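Local coordinates for protein insecticidal Delta-Endotoxin Cry8Ea1 (Bacillus Thuringiensis, PDB 3EB7) that kills the underground larvae of the pest Holotrichia parallela, probably by inserting its helical domain into gut cell membranes to form pores, as three-domain Cry toxins do, at residues Met211-Leu216 with Leu238-Tyr243; Ser413-Tyr418 with Ala437-Thr442. All coordinates share one frame; numbering follows the deposited sequence.

Contact 1: Met211-Leu216 with Leu238-Tyr243; sequences MTLSVL and LTREVY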
loop_
_atom_site.group_PDB
_atom_site.type_symbol
_atom_site.label_atom_id
_atom_site.label_comp_id
_atom_site.label_asym_id
_atom_site.label_seq_id
_atom_site.Cartn_x
_atom_site.Cartn_y
_atom_site.Cartn_z
ATOM N N MET A 211 6.689 6.253 3.673
ATOM C CA MET A 211 5.433 6.862 4.123
ATOM C C MET A 211 4.189 6.308 3.461
ATOM O O MET A 211 3.110 6.408 4.009
ATOM C CB MET A 211 5.471 8.400 3.996
ATOM C CG MET A 211 6.615 9.054 4.796
ATOM S SD MET A 211 6.622 8.571 6.553
ATOM C CE MET A 211 5.451 9.788 7.165
ATOM N N THR A 212 4.326 5.730 2.276
ATOM C CA THR A 212 3.253 4.948 1.715
ATOM C C THR A 212 2.976 3.778 2.661
ATOM O O THR A 212 1.818 3.523 3.003
ATOM C CB THR A 212 3.651 4.393 0.355
ATOM O OG1 THR A 212 3.991 5.482 -0.515
ATOM C CG2 THR A 212 2.495 3.545 -0.275
ATOM N N LEU A 213 4.045 3.064 3.048
ATOM C CA LEU A 213 3.978 1.957 3.996
ATOM C C LEU A 213 3.485 2.365 5.386
ATOM O O LEU A 213 2.654 1.681 5.947
ATOM C CB LEU A 213 5.360 1.273 4.143
ATOM C CG LEU A 213 5.928 0.617 2.912
ATOM C CD1 LEU A 213 7.382 0.350 3.099
ATOM C CD2 LEU A 213 5.138 -0.650 2.549
ATOM N N SER A 214 4.000 3.473 5.921
ATOM C CA SER A 214 3.733 3.891 7.318
ATOM C C SER A 214 2.523 4.798 7.538
ATOM O O SER A 214 2.135 5.050 8.689
ATOM C CB SER A 214 4.957 4.623 7.912
ATOM O OG SER A 214 6.148 3.859 7.746
ATOM N N VAL A 215 1.973 5.349 6.461
ATOM C CA VAL A 215 0.965 6.367 6.610
ATOM C C VAL A 215 -0.167 6.035 5.665
ATOM O O VAL A 215 -1.239 5.712 6.111
ATOM C CB VAL A 215 1.504 7.832 6.376
ATOM C CG1 VAL A 215 0.306 8.857 6.392
ATOM C CG2 VAL A 215 2.476 8.227 7.442
ATOM N N LEU A 216 0.093 6.102 4.366
ATOM C CA LEU A 216 -0.919 5.838 3.350
ATOM C C LEU A 216 -1.610 4.491 3.446
ATOM O O LEU A 216 -2.834 4.434 3.349
ATOM C CB LEU A 216 -0.360 6.057 1.932
ATOM C CG LEU A 216 0.147 7.471 1.622
ATOM C CD1 LEU A 216 0.453 7.474 0.178
ATOM C CD2 LEU A 216 -0.883 8.628 2.015
ATOM N N LEU A 238 -4.380 -3.591 -1.657
ATOM C CA LEU A 238 -3.547 -2.398 -1.926
ATOM C C LEU A 238 -2.808 -2.640 -3.213
ATOM O O LEU A 238 -1.950 -3.511 -3.258
ATOM C CB LEU A 238 -2.549 -2.147 -0.785
ATOM C CG LEU A 238 -3.125 -2.006 0.623
ATOM C CD1 LEU A 238 -2.016 -1.819 1.655
ATOM C CD2 LEU A 238 -4.058 -0.831 0.677
ATOM N N THR A 239 -3.118 -1.850 -4.253
ATOM C CA THR A 239 -2.593 -2.108 -5.594
ATOM C C THR A 239 -1.433 -1.246 -6.008
ATOM O O THR A 239 -0.807 -1.518 -7.026
ATOM C CB THR A 239 -3.677 -2.036 -6.707
ATOM O OG1 THR A 239 -4.238 -0.710 -6.765
ATOM C CG2 THR A 239 -4.765 -3.162 -6.534
ATOM N N ARG A 240 -1.148 -0.199 -5.233
ATOM C CA ARG A 240 0.023 0.663 -5.498
ATOM C C ARG A 240 1.324 -0.129 -5.553
ATOM O O ARG A 240 1.507 -1.112 -4.814
ATOM C CB ARG A 240 0.138 1.766 -4.440
ATOM C CG ARG A 240 0.903 1.380 -3.147
ATOM C CD ARG A 240 0.170 0.415 -2.216
ATOM N NE ARG A 240 0.972 0.011 -1.041
ATOM C CZ ARG A 240 1.939 -0.914 -1.057
ATOM N NH1 ARG A 240 2.263 -1.544 -2.199
ATOM N NH2 ARG A 240 2.600 -1.215 0.071
ATOM N N GLU A 241 2.224 0.317 -6.428
ATOM C CA GLU A 241 3.601 -0.166 -6.490
ATOM C C GLU A 241 4.459 0.725 -5.605
ATOM O O GLU A 241 4.299 1.953 -5.649
ATOM C CB GLU A 241 4.139 0.045 -7.896
ATOM C CG GLU A 241 4.111 -1.146 -8.801
ATOM C CD GLU A 241 4.686 -0.780 -10.174
ATOM O OE1 GLU A 241 4.482 0.397 -10.614
ATOM O OE2 GLU A 241 5.367 -1.648 -10.781
ATOM N N VAL A 242 5.394 0.116 -4.867
ATOM C CA VAL A 242 6.454 0.840 -4.145
ATOM C C VAL A 242 7.796 0.473 -4.778
ATOM O O VAL A 242 7.952 -0.602 -5.360
ATOM C CB VAL A 242 6.484 0.540 -2.604
ATOM C CG1 VAL A 242 5.204 1.089 -1.891
ATOM C CG2 VAL A 242 6.663 -0.958 -2.318
ATOM N N TYR A 243 8.755 1.386 -4.699
ATOM C CA TYR A 243 10.054 1.154 -5.276
ATOM C C TYR A 243 11.119 1.132 -4.194
ATOM O O TYR A 243 11.172 2.053 -3.362
ATOM C CB TYR A 243 10.363 2.235 -6.290
ATOM C CG TYR A 243 9.439 2.239 -7.487
ATOM C CD1 TYR A 243 8.115 2.734 -7.400
ATOM C CD2 TYR A 243 9.885 1.780 -8.711
ATOM C CE1 TYR A 243 7.262 2.754 -8.548
ATOM C CE2 TYR A 243 9.034 1.800 -9.855
ATOM C CZ TYR A 243 7.756 2.287 -9.760
ATOM O OH TYR A 243 6.988 2.299 -10.887
#
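Thr-212 and Leu-213, on one turn of helix 198-220, lie against the side chain of Arg-240. Their methyls pack on the arginine chain and its guanidinium. CG2 of Thr-212, set anti to its own backbone N, sits 3.9 Å from both CG and NE of Arg-240, and CD2 of Leu-213 comes within 3.6 Å of Arg-240 NH2. The purely apolar partner is Val-242, whose CG1 is 4.0 Å from Thr-212 CG2. A bend at chi2 (-72°) lays the guanidinium crosswise to the Leu-213 side chain and beneath Val-242; within its own segment, Val-242 CG1 covers one guanidinium face, off centre, 3.8 Å above it.

No hydrogen bond joins the two segments; the polar ends find partners elsewhere. Thr-212 OG1 bonds to the carbonyl O of Arg-208, one turn back in the helix. Arg-240 NH2 forms a salt bridge with Asp-217 and a hydrogen bond with His-414, two partners that probably help fix the orientation of the guanidinium.

Tyr-186 of helix 161-191 touches Thr-212, while strand 241-243 pairs with strand 427-434, placing the contact where the helical domain meets a three-stranded antiparallel sheet.

Contact 2: Ser413-Tyr418 with Ala437-Thr442; sequences SHRLNY and ADRTNT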
loop_
_atom_site.group_PDB
_atom_site.type_symbol
_atom_site.label_atom_id
_atom_site.label_comp_id
_atom_site.label_asym_id
_atom_site.label_seq_id
_atom_site.Cartn_x
_atom_site.Cartn_y
_atom_site.Cartn_z
ATOM N N SER A 413 5.366 -9.456 2.822
ATOM C CA SER A 413 4.367 -8.398 2.630
ATOM C C SER A 413 4.251 -7.937 1.173
ATOM O O SER A 413 3.208 -7.406 0.798
ATOM C CB SER A 413 4.634 -7.216 3.558
ATOM O OG SER A 413 5.945 -6.703 3.380
ATOM N N HIS A 414 5.294 -8.171 0.368
ATOM C CA HIS A 414 5.392 -7.697 -1.011
ATOM C C HIS A 414 6.031 -8.727 -1.894
ATOM O O HIS A 414 6.672 -9.667 -1.408
ATOM C CB HIS A 414 6.205 -6.381 -1.103
ATOM C CG HIS A 414 5.540 -5.228 -0.423
ATOM N ND1 HIS A 414 5.462 -5.124 0.956
ATOM C CD2 HIS A 414 4.871 -4.158 -0.924
ATOM C CE1 HIS A 414 4.800 -4.021 1.277
ATOM N NE2 HIS A 414 4.439 -3.414 0.151
ATOM N N ARG A 415 5.818 -8.556 -3.205
ATOM C CA ARG A 415 6.397 -9.430 -4.230
ATOM C C ARG A 415 7.046 -8.523 -5.265
ATOM O O ARG A 415 6.591 -7.377 -5.426
ATOM C CB ARG A 415 5.308 -10.282 -4.882
ATOM C CG ARG A 415 4.334 -9.456 -5.686
ATOM C CD ARG A 415 3.412 -10.298 -6.479
ATOM N NE ARG A 415 2.342 -10.851 -5.659
ATOM C CZ ARG A 415 1.352 -10.155 -5.108
ATOM N NH1 ARG A 415 1.243 -8.844 -5.306
ATOM N NH2 ARG A 415 0.444 -10.786 -4.381
ATOM N N LEU A 416 8.082 -9.017 -5.959
ATOM C CA LEU A 416 8.746 -8.252 -7.023
ATOM C C LEU A 416 7.772 -8.087 -8.193
ATOM O O LEU A 416 7.166 -9.074 -8.647
ATOM C CB LEU A 416 10.045 -8.918 -7.510
ATOM C CG LEU A 416 10.861 -8.144 -8.574
ATOM C CD1 LEU A 416 11.355 -6.821 -7.963
ATOM C CD2 LEU A 416 12.044 -8.990 -9.101
ATOM N N ASN A 417 7.652 -6.854 -8.683
ATOM C CA ASN A 417 6.737 -6.544 -9.746
ATOM C C ASN A 417 7.446 -6.156 -11.045
ATOM O O ASN A 417 7.008 -6.531 -12.131
ATOM C CB ASN A 417 5.787 -5.415 -9.290
ATOM C CG ASN A 417 4.749 -5.014 -10.359
ATOM O OD1 ASN A 417 4.368 -5.800 -11.222
ATOM N ND2 ASN A 417 4.319 -3.792 -10.301
ATOM N N TYR A 418 8.530 -5.401 -10.950
ATOM C CA TYR A 418 9.157 -4.857 -12.124
ATOM C C TYR A 418 10.595 -4.422 -11.813
ATOM O O TYR A 418 10.983 -4.295 -10.641
ATOM C CB TYR A 418 8.313 -3.666 -12.630
ATOM C CG TYR A 418 8.312 -3.509 -14.139
ATOM C CD1 TYR A 418 7.510 -4.329 -14.948
ATOM C CD2 TYR A 418 9.114 -2.540 -14.754
ATOM C CE1 TYR A 418 7.534 -4.178 -16.356
ATOM C CE2 TYR A 418 9.134 -2.377 -16.150
ATOM C CZ TYR A 418 8.355 -3.197 -16.928
ATOM O OH TYR A 418 8.393 -3.042 -18.287
ATOM N N ALA A 437 -2.965 -7.834 -2.719
ATOM C CA ALA A 437 -3.425 -7.725 -4.078
ATOM C C ALA A 437 -3.246 -9.077 -4.795
ATOM O O ALA A 437 -2.162 -9.447 -5.204
ATOM C CB ALA A 437 -2.655 -6.614 -4.764
ATOM N N ASP A 438 -4.336 -9.808 -4.946
ATOM C CA ASP A 438 -4.249 -11.186 -5.374
ATOM C C ASP A 438 -4.001 -11.307 -6.877
ATOM O O ASP A 438 -4.109 -10.342 -7.612
ATOM C CB ASP A 438 -5.474 -12.010 -4.875
ATOM C CG ASP A 438 -6.788 -11.690 -5.619
ATOM O OD1 ASP A 438 -6.831 -10.898 -6.594
ATOM O OD2 ASP A 438 -7.816 -12.266 -5.213
ATOM N N ARG A 439 -3.686 -12.523 -7.295
ATOM C CA ARG A 439 -3.368 -12.875 -8.668
ATOM C C ARG A 439 -4.564 -13.273 -9.523
ATOM O O ARG A 439 -4.457 -13.352 -10.748
ATOM C CB ARG A 439 -2.395 -14.054 -8.639
ATOM C CG ARG A 439 -1.056 -13.710 -8.025
ATOM C CD ARG A 439 -0.100 -14.895 -8.247
ATOM N NE ARG A 439 1.230 -14.391 -8.040
ATOM C CZ ARG A 439 2.064 -14.043 -9.001
ATOM N NH1 ARG A 439 1.735 -14.226 -10.268
ATOM N NH2 ARG A 439 3.246 -13.532 -8.671
ATOM N N THR A 440 -5.696 -13.506 -8.876
ATOM C CA THR A 440 -6.810 -14.245 -9.470
ATOM C C THR A 440 -8.123 -13.466 -9.504
ATOM O O THR A 440 -9.121 -13.957 -10.084
ATOM C CB THR A 440 -7.087 -15.555 -8.638
ATOM O OG1 THR A 440 -7.096 -15.221 -7.246
ATOM C CG2 THR A 440 -6.005 -16.653 -8.876
ATOM N N ASN A 441 -8.157 -12.286 -8.864
ATOM C CA ASN A 441 -9.444 -11.590 -8.656
ATOM C C ASN A 441 -10.568 -12.542 -8.165
ATOM O O ASN A 441 -11.627 -12.702 -8.806
ATOM C CB ASN A 441 -9.879 -10.846 -9.922
ATOM C CG ASN A 441 -8.971 -9.694 -10.265
ATOM O OD1 ASN A 441 -8.457 -9.010 -9.374
ATOM N ND2 ASN A 441 -8.766 -9.464 -11.564
ATOM N N THR A 442 -10.314 -13.174 -7.029
ATOM C CA THR A 442 -11.231 -14.119 -6.416
ATOM C C THR A 442 -12.414 -13.367 -5.856
ATOM O O THR A 442 -12.242 -12.330 -5.236
ATOM C CB THR A 442 -10.530 -14.918 -5.283
ATOM O OG1 THR A 442 -9.448 -15.659 -5.846
ATOM C CG2 THR A 442 -11.474 -15.911 -4.575
#
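Arg-415 reaches from strand 414-422 to the loop at Ala-437, where its NH2 gives a weak hydrogen bond to the backbone O of Ala-437, 3.0 Å long but bent to 123° at the hydrogen. Arg-439 comes in from the same loop. Its NH2 stops 3.9 Å from Arg-415 CD and 4.1 Å from Arg-415 NE; the two chains lie antiparallel, their guanidinium planes nearly perpendicular.

The two arginines converge on one carboxylate: Asp-340 OD1 takes salt bridges from Arg-415 NE and Arg-439 NH2, which probably draws them together. They arrive by different shapes. Arg-439 is extended from CG to NE, whereas Arg-415 bends at chi3 (78°), and its NH1 is held by Thr-433 OG1 and the carbonyl O of His-434. With NE on Asp-340 and NH2 weakly on Ala-437 O, all three nitrogens of this buried guanidinium have a partner.

Farther out, Asp-438 shapes the loop. Its OD1 accepts from Asn-441 N at 3.0 Å, an Asx motif, met from well above the carboxylate plane; its OD2 receives Thr-442 N on the syn side at 3.2 Å, tilted 25° out of that plane. Lys-455 binds the same carboxylate through OD1, and Thr-440 OG1 lies 2.8 Å from Thr-442 OG1 in a hydrogen bond.

Strand 414-422 pairs with strand 427-434, with a classic beta bulge where Asn-417 and Tyr-418 face Ser-431, and Leu-416 also bonds through its backbone to Val-341 of strand 340-352. Residues 437-441 lead from that sheet into strand 442-443, at the edge of a five-stranded mixed sheet.

In the fold
The two contacts lie about 14 Å apart between centres, and both segments of contact 1 come earlier in the chain than either segment of contact 2. Both reach one antiparallel sheet, in which strand 427-434 is central and strands 241-243 and 414-422 lie on either side of it. They also touch directly, with Leu-213 CD2 3.6 Å from His-414 CE1 and Leu-238 O 3.5 Å from Ala-437 CB. Contact 1 ties the sheet to helix 198-220 of the N-terminal domain, and contact 2 ties it to the loop leading into the C-terminal sheets. The small sheet thus stands at the meeting place of the helical and two beta-rich regions of the three-domain toxin.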